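Local atomic coordinates of gamma-resorcylate decarboxylase (Polaromonas, PDB entry 4QRO), a protein that probably catalyses the manganese-dependent, non-oxidative decarboxylation of gamma-resorcylate (2,6-dihydroxybenzoate) to resorcinol. Residues 206-220 with 252-264. Numbering follows the deposited sequence.
Sequences FDKYPALKIILGHMG and YFNENFYLTTSGN. With 38L (2-nitrobenzene-1,3-diol), chain M.
N256 CB lies over one face of the F206 ring, offset toward the rim, with the N256 amide plane turned 26° from the ring, while L212 CB sits at the ring edge. F257 takes I214 CB on one face, 3.9 Å from the F257 centroid; L216 CG lies at its edge in plane, and F206 CE2 also comes up at the edge. Both phenylalanines reach helix 188-202. This is the junction of two neighbouring parallel strands, 214-216 and 257-260, in the amidohydrolase (beta/alpha) barrel, the first reached from helix 205-208 through the turn 209-212, the second straight from helix 249-256. The strands are stitched by backbone bonds such as Y258 N to I214 O at 2.8 Å. Just before strand 257-260, N256 CG stands anti to its carbonyl carbon (chi1 -65°), which swings ND2 into the turn 209-212. There ND2 donates to L212 O, 2.9 Å away and in the amide plane, and to P210 O, which it meets from above the carbonyl plane. A leucine here would probably leave both carbonyls without this donor and the turn less firmly held to the end of helix 249-256. Nearby, Y252 OH donates to the syn side of D207 OD1 at 2.5 Å. At the opposite, active-site end, S262 OG lies over one face of the H218 imidazole, accepts H218 N at 3.0 Å and is also hydrogen-bonded to E8, a manganese ligand. E221 holds H218 ND1, and D287, another metal ligand, is bonded to NE2. That same H218 NE2 makes a weak bond, 3.0 Å long and bent to 124°, to nitro oxygen OAK of the inhibitor 2-nitroresorcinol.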
loop_
_atom_site.group_PDB
_atom_site.type_symbol
_atom_site.label_atom_id
_atom_site.label_comp_id
_atom_site.label_asym_id
_atom_site.label_seq_id
_atom_site.Cartn_x
_atom_site.Cartn_y
_atom_site.Cartn_z
ATOM N N PHE A 206 -16.778 6.622 -12.394
ATOM C CA PHE A 206 -16.193 6.704 -13.730
ATOM C C PHE A 206 -17.028 6.028 -14.815
ATOM O O PHE A 206 -16.714 6.178 -15.997
ATOM C CB PHE A 206 -14.742 6.193 -13.720
ATOM C CG PHE A 206 -13.876 6.904 -12.723
ATOM C CD1 PHE A 206 -13.514 8.232 -12.914
ATOM C CD2 PHE A 206 -13.439 6.261 -11.575
ATOM C CE1 PHE A 206 -12.755 8.901 -11.969
ATOM C CE2 PHE A 206 -12.670 6.920 -10.635
ATOM C CZ PHE A 206 -12.320 8.238 -10.831
ATOM N N ASP A 207 -18.068 5.288 -14.415
ATOM C CA ASP A 207 -19.119 4.828 -15.347
ATOM C C ASP A 207 -19.984 6.030 -15.743
ATOM O O ASP A 207 -20.350 6.210 -16.903
ATOM C CB ASP A 207 -20.008 3.782 -14.681
ATOM C CG ASP A 207 -19.282 2.485 -14.397
ATOM O OD1 ASP A 207 -18.333 2.162 -15.136
ATOM O OD2 ASP A 207 -19.688 1.783 -13.449
ATOM N N LYS A 208 -20.300 6.861 -14.765
ATOM C CA LYS A 208 -21.144 8.051 -14.997
ATOM C C LYS A 208 -20.392 9.218 -15.668
ATOM O O LYS A 208 -20.940 9.907 -16.536
ATOM C CB LYS A 208 -21.703 8.499 -13.646
ATOM C CG LYS A 208 -22.576 9.750 -13.694
ATOM C CD LYS A 208 -23.815 9.528 -14.543
ATOM C CE LYS A 208 -24.662 10.786 -14.607
ATOM N NZ LYS A 208 -25.672 10.671 -15.689
ATOM N N TYR A 209 -19.155 9.472 -15.233
ATOM C CA TYR A 209 -18.333 10.556 -15.780
ATOM C C TYR A 209 -17.025 9.949 -16.308
ATOM O O TYR A 209 -15.969 10.101 -15.702
ATOM C CB TYR A 209 -18.062 11.630 -14.715
ATOM C CG TYR A 209 -19.314 12.092 -14.049
ATOM C CD1 TYR A 209 -20.323 12.751 -14.780
ATOM C CD2 TYR A 209 -19.519 11.867 -12.703
ATOM C CE1 TYR A 209 -21.501 13.154 -14.159
ATOM C CE2 TYR A 209 -20.687 12.261 -12.078
ATOM C CZ TYR A 209 -21.673 12.902 -12.803
ATOM O OH TYR A 209 -22.808 13.284 -12.149
ATOM N N PRO A 210 -17.093 9.254 -17.448
ATOM C CA PRO A 210 -15.927 8.503 -17.918
ATOM C C PRO A 210 -14.739 9.314 -18.435
ATOM O O PRO A 210 -13.669 8.739 -18.636
ATOM C CB PRO A 210 -16.514 7.622 -19.046
ATOM C CG PRO A 210 -17.732 8.350 -19.504
ATOM C CD PRO A 210 -18.294 8.985 -18.267
ATOM N N ALA A 211 -14.908 10.614 -18.665
ATOM C CA ALA A 211 -13.798 11.487 -19.115
ATOM C C ALA A 211 -12.994 12.165 -17.977
ATOM O O ALA A 211 -12.034 12.915 -18.245
ATOM C CB ALA A 211 -14.316 12.532 -20.108
ATOM N N LEU A 212 -13.347 11.890 -16.717
ATOM C CA LEU A 212 -12.581 12.440 -15.584
ATOM C C LEU A 212 -11.126 11.983 -15.622
ATOM O O LEU A 212 -10.822 10.841 -16.030
ATOM C CB LEU A 212 -13.165 11.999 -14.240
ATOM C CG LEU A 212 -14.516 12.589 -13.843
ATOM C CD1 LEU A 212 -15.003 11.913 -12.574
ATOM C CD2 LEU A 212 -14.422 14.106 -13.694
ATOM N N LYS A 213 -10.251 12.876 -15.161
ATOM C CA LYS A 213 -8.831 12.604 -15.030
ATOM C C LYS A 213 -8.376 12.853 -13.598
ATOM O O LYS A 213 -8.472 13.976 -13.105
ATOM C CB LYS A 213 -8.101 13.519 -16.000
ATOM C CG LYS A 213 -8.554 13.274 -17.447
ATOM C CD LYS A 213 -7.769 14.109 -18.444
ATOM C CE LYS A 213 -8.503 14.235 -19.774
ATOM N NZ LYS A 213 -7.961 15.348 -20.603
ATOM N N ILE A 214 -7.904 11.794 -12.929
ATOM C CA ILE A 214 -7.430 11.894 -11.557
ATOM C C ILE A 214 -5.915 11.659 -11.559
ATOM O O ILE A 214 -5.411 10.742 -12.226
ATOM C CB ILE A 214 -8.120 10.852 -10.642
ATOM C CG1 ILE A 214 -9.639 10.827 -10.874
ATOM C CG2 ILE A 214 -7.742 11.070 -9.173
ATOM C CD1 ILE A 214 -10.384 12.095 -10.529
ATOM N N ILE A 215 -5.191 12.494 -10.830
ATOM C CA ILE A 215 -3.744 12.376 -10.715
ATOM C C ILE A 215 -3.396 11.926 -9.301
ATOM O O ILE A 215 -3.930 12.452 -8.311
ATOM C CB ILE A 215 -3.048 13.708 -10.993
ATOM C CG1 ILE A 215 -3.480 14.257 -12.364
ATOM C CG2 ILE A 215 -1.534 13.537 -10.971
ATOM C CD1 ILE A 215 -2.939 15.620 -12.671
ATOM N N LEU A 216 -2.491 10.952 -9.213
ATOM C CA LEU A 216 -1.910 10.519 -7.937
ATOM C C LEU A 216 -0.400 10.750 -7.919
ATOM O O LEU A 216 0.301 10.462 -8.889
ATOM C CB LEU A 216 -2.189 9.042 -7.678
ATOM C CG LEU A 216 -3.640 8.594 -7.651
ATOM C CD1 LEU A 216 -3.702 7.084 -7.533
ATOM C CD2 LEU A 216 -4.395 9.257 -6.508
ATOM N N GLY A 217 0.125 11.247 -6.812
ATOM C CA GLY A 217 1.559 11.363 -6.691
ATOM C C GLY A 217 2.203 10.068 -6.240
ATOM O O GLY A 217 1.538 9.038 -6.056
ATOM N N HIS A 218 3.504 10.149 -6.022
ATOM C CA HIS A 218 4.237 9.103 -5.291
ATOM C C HIS A 218 4.158 7.751 -6.012
ATOM O O HIS A 218 4.114 6.684 -5.399
ATOM C CB HIS A 218 3.751 9.071 -3.841
ATOM C CG HIS A 218 3.646 10.444 -3.228
ATOM N ND1 HIS A 218 2.443 11.079 -2.995
ATOM C CD2 HIS A 218 4.609 11.349 -2.913
ATOM C CE1 HIS A 218 2.670 12.297 -2.511
ATOM N NE2 HIS A 218 3.976 12.477 -2.446
ATOM N N MET A 219 4.121 7.821 -7.339
ATOM C CA MET A 219 4.055 6.629 -8.173
ATOM C C MET A 219 2.735 5.879 -8.009
ATOM O O MET A 219 2.660 4.685 -8.300
ATOM C CB MET A 219 5.229 5.696 -7.865
ATOM C CG MET A 219 6.555 6.157 -8.448
ATOM S SD MET A 219 6.495 6.362 -10.237
ATOM C CE MET A 219 8.235 6.563 -10.614
ATOM N N GLY A 220 1.698 6.571 -7.546
ATOM C CA GLY A 220 0.406 5.937 -7.393
ATOM C C GLY A 220 0.199 5.234 -6.077
ATOM O O GLY A 220 -0.676 4.388 -5.990
ATOM N N TYR A 252 -10.667 1.302 -14.580
ATOM C CA TYR A 252 -10.746 2.734 -14.196
ATOM C C TYR A 252 -9.373 3.319 -13.908
ATOM O O TYR A 252 -9.069 4.450 -14.264
ATOM C CB TYR A 252 -11.682 2.911 -12.988
ATOM C CG TYR A 252 -13.055 2.293 -13.237
ATOM C CD1 TYR A 252 -13.895 2.800 -14.228
ATOM C CD2 TYR A 252 -13.480 1.191 -12.520
ATOM C CE1 TYR A 252 -15.136 2.248 -14.467
ATOM C CE2 TYR A 252 -14.709 0.614 -12.757
ATOM C CZ TYR A 252 -15.540 1.150 -13.727
ATOM O OH TYR A 252 -16.761 0.562 -13.968
ATOM N N PHE A 253 -8.511 2.518 -13.310
ATOM C CA PHE A 253 -7.131 2.925 -13.098
ATOM C C PHE A 253 -6.448 3.244 -14.424
ATOM O O PHE A 253 -5.776 4.293 -14.583
ATOM C CB PHE A 253 -6.390 1.792 -12.354
ATOM C CG PHE A 253 -5.037 2.179 -11.825
ATOM C CD1 PHE A 253 -4.893 3.255 -10.961
ATOM C CD2 PHE A 253 -3.896 1.422 -12.156
ATOM C CE1 PHE A 253 -3.633 3.605 -10.465
ATOM C CE2 PHE A 253 -2.649 1.774 -11.660
ATOM C CZ PHE A 253 -2.513 2.859 -10.812
ATOM N N ASN A 254 -6.613 2.348 -15.394
ATOM C CA ASN A 254 -5.925 2.487 -16.665
ATOM C C ASN A 254 -6.481 3.638 -17.486
ATOM O O ASN A 254 -5.742 4.276 -18.210
ATOM C CB ASN A 254 -6.034 1.232 -17.520
ATOM C CG ASN A 254 -5.120 0.100 -17.055
ATOM O OD1 ASN A 254 -5.273 -1.046 -17.500
ATOM N ND2 ASN A 254 -4.195 0.399 -16.198
ATOM N N GLU A 255 -7.788 3.862 -17.372
ATOM C CA GLU A 255 -8.476 4.855 -18.196
ATOM C C GLU A 255 -8.621 6.270 -17.624
ATOM O O GLU A 255 -8.739 7.221 -18.398
ATOM C CB GLU A 255 -9.835 4.329 -18.602
ATOM C CG GLU A 255 -9.750 3.213 -19.627
ATOM C CD GLU A 255 -11.059 2.482 -19.782
ATOM O OE1 GLU A 255 -12.103 2.974 -19.296
ATOM O OE2 GLU A 255 -11.041 1.404 -20.393
ATOM N N ASN A 256 -8.657 6.399 -16.299
ATOM C CA ASN A 256 -8.989 7.669 -15.636
ATOM C C ASN A 256 -7.876 8.241 -14.774
ATOM O O ASN A 256 -8.004 9.347 -14.272
ATOM C CB ASN A 256 -10.262 7.463 -14.790
ATOM C CG ASN A 256 -11.481 7.153 -15.646
ATOM O OD1 ASN A 256 -11.862 5.985 -15.817
ATOM N ND2 ASN A 256 -12.079 8.194 -16.226
ATOM N N PHE A 257 -6.795 7.481 -14.590
ATOM C CA PHE A 257 -5.708 7.892 -13.721
ATOM C C PHE A 257 -4.406 8.227 -14.429
ATOM O O PHE A 257 -4.057 7.628 -15.452
ATOM C CB PHE A 257 -5.471 6.823 -12.622
ATOM C CG PHE A 257 -6.494 6.883 -11.525
ATOM C CD1 PHE A 257 -7.805 6.449 -11.745
ATOM C CD2 PHE A 257 -6.196 7.474 -10.318
ATOM C CE1 PHE A 257 -8.766 6.558 -10.751
ATOM C CE2 PHE A 257 -7.168 7.597 -9.336
ATOM C CZ PHE A 257 -8.444 7.131 -9.551
ATOM N N TYR A 258 -3.690 9.196 -13.843
ATOM C CA TYR A 258 -2.304 9.538 -14.153
ATOM C C TYR A 258 -1.506 9.489 -12.831
ATOM O O TYR A 258 -2.042 9.776 -11.766
ATOM C CB TYR A 258 -2.162 10.921 -14.793
ATOM C CG TYR A 258 -2.947 11.070 -16.085
ATOM C CD1 TYR A 258 -4.340 11.144 -16.044
ATOM C CD2 TYR A 258 -2.319 11.134 -17.330
ATOM C CE1 TYR A 258 -5.085 11.246 -17.190
ATOM C CE2 TYR A 258 -3.079 11.267 -18.503
ATOM C CZ TYR A 258 -4.464 11.307 -18.413
ATOM O OH TYR A 258 -5.288 11.422 -19.516
ATOM N N LEU A 259 -0.238 9.101 -12.910
ATOM C CA LEU A 259 0.651 9.006 -11.746
ATOM C C LEU A 259 1.808 9.961 -11.905
ATOM O O LEU A 259 2.331 10.072 -13.001
ATOM C CB LEU A 259 1.259 7.584 -11.659
ATOM C CG LEU A 259 0.270 6.444 -11.839
ATOM C CD1 LEU A 259 0.981 5.097 -11.579
ATOM C CD2 LEU A 259 -0.941 6.634 -10.927
ATOM N N THR A 260 2.234 10.638 -10.831
ATOM C CA THR A 260 3.484 11.402 -10.891
ATOM C C THR A 260 4.613 10.734 -10.131
ATOM O O THR A 260 4.379 9.826 -9.349
ATOM C CB THR A 260 3.346 12.875 -10.437
ATOM O OG1 THR A 260 3.446 12.977 -9.013
ATOM C CG2 THR A 260 2.052 13.447 -10.905
ATOM N N THR A 261 5.834 11.208 -10.398
ATOM C CA THR A 261 7.029 10.648 -9.785
ATOM C C THR A 261 7.384 11.329 -8.454
ATOM O O THR A 261 8.439 11.085 -7.899
ATOM C CB THR A 261 8.247 10.741 -10.746
ATOM O OG1 THR A 261 8.633 12.116 -10.925
ATOM C CG2 THR A 261 7.930 10.109 -12.115
ATOM N N SER A 262 6.506 12.160 -7.916
ATOM C CA SER A 262 6.858 12.899 -6.728
ATOM C C SER A 262 7.290 11.994 -5.572
ATOM O O SER A 262 6.636 10.992 -5.263
ATOM C CB SER A 262 5.695 13.734 -6.271
ATOM O OG SER A 262 4.582 12.905 -5.995
ATOM N N GLY A 263 8.395 12.382 -4.935
ATOM C CA GLY A 263 8.851 11.747 -3.717
ATOM C C GLY A 263 9.058 10.252 -3.830
ATOM O O GLY A 263 9.030 9.558 -2.826
ATOM N N ASN A 264 9.274 9.739 -5.035
ATOM C CA ASN A 264 9.447 8.278 -5.193
ATOM C C ASN A 264 10.455 7.990 -6.321
ATOM O O ASN A 264 10.148 7.446 -7.397
ATOM C CB ASN A 264 8.082 7.591 -5.355
ATOM C CG ASN A 264 8.064 6.153 -4.787
ATOM O OD1 ASN A 264 9.117 5.534 -4.572
ATOM N ND2 ASN A 264 6.871 5.625 -4.568
HETATM O OAK 38L M . 3.529 14.732 -0.502
HETATM N NAG 38L M . 4.309 14.514 0.384
HETATM O OAJ 38L M . 4.767 13.377 0.492
HETATM C CAA 38L M . 4.676 15.563 1.263
HETATM C CAF 38L M . 5.553 15.263 2.301
HETATM O OAH 38L M . 6.547 14.353 2.102
HETATM C CAE 38L M . 5.421 15.889 3.541
HETATM C CAD 38L M . 4.445 16.861 3.736
HETATM C CAC 38L M . 3.678 17.289 2.656
HETATM C CAB 38L M . 3.821 16.674 1.413
HETATM O OAI 38L M . 3.105 17.157 0.350
HETATM O O HOH W 1 -10.005 10.006 -18.691
#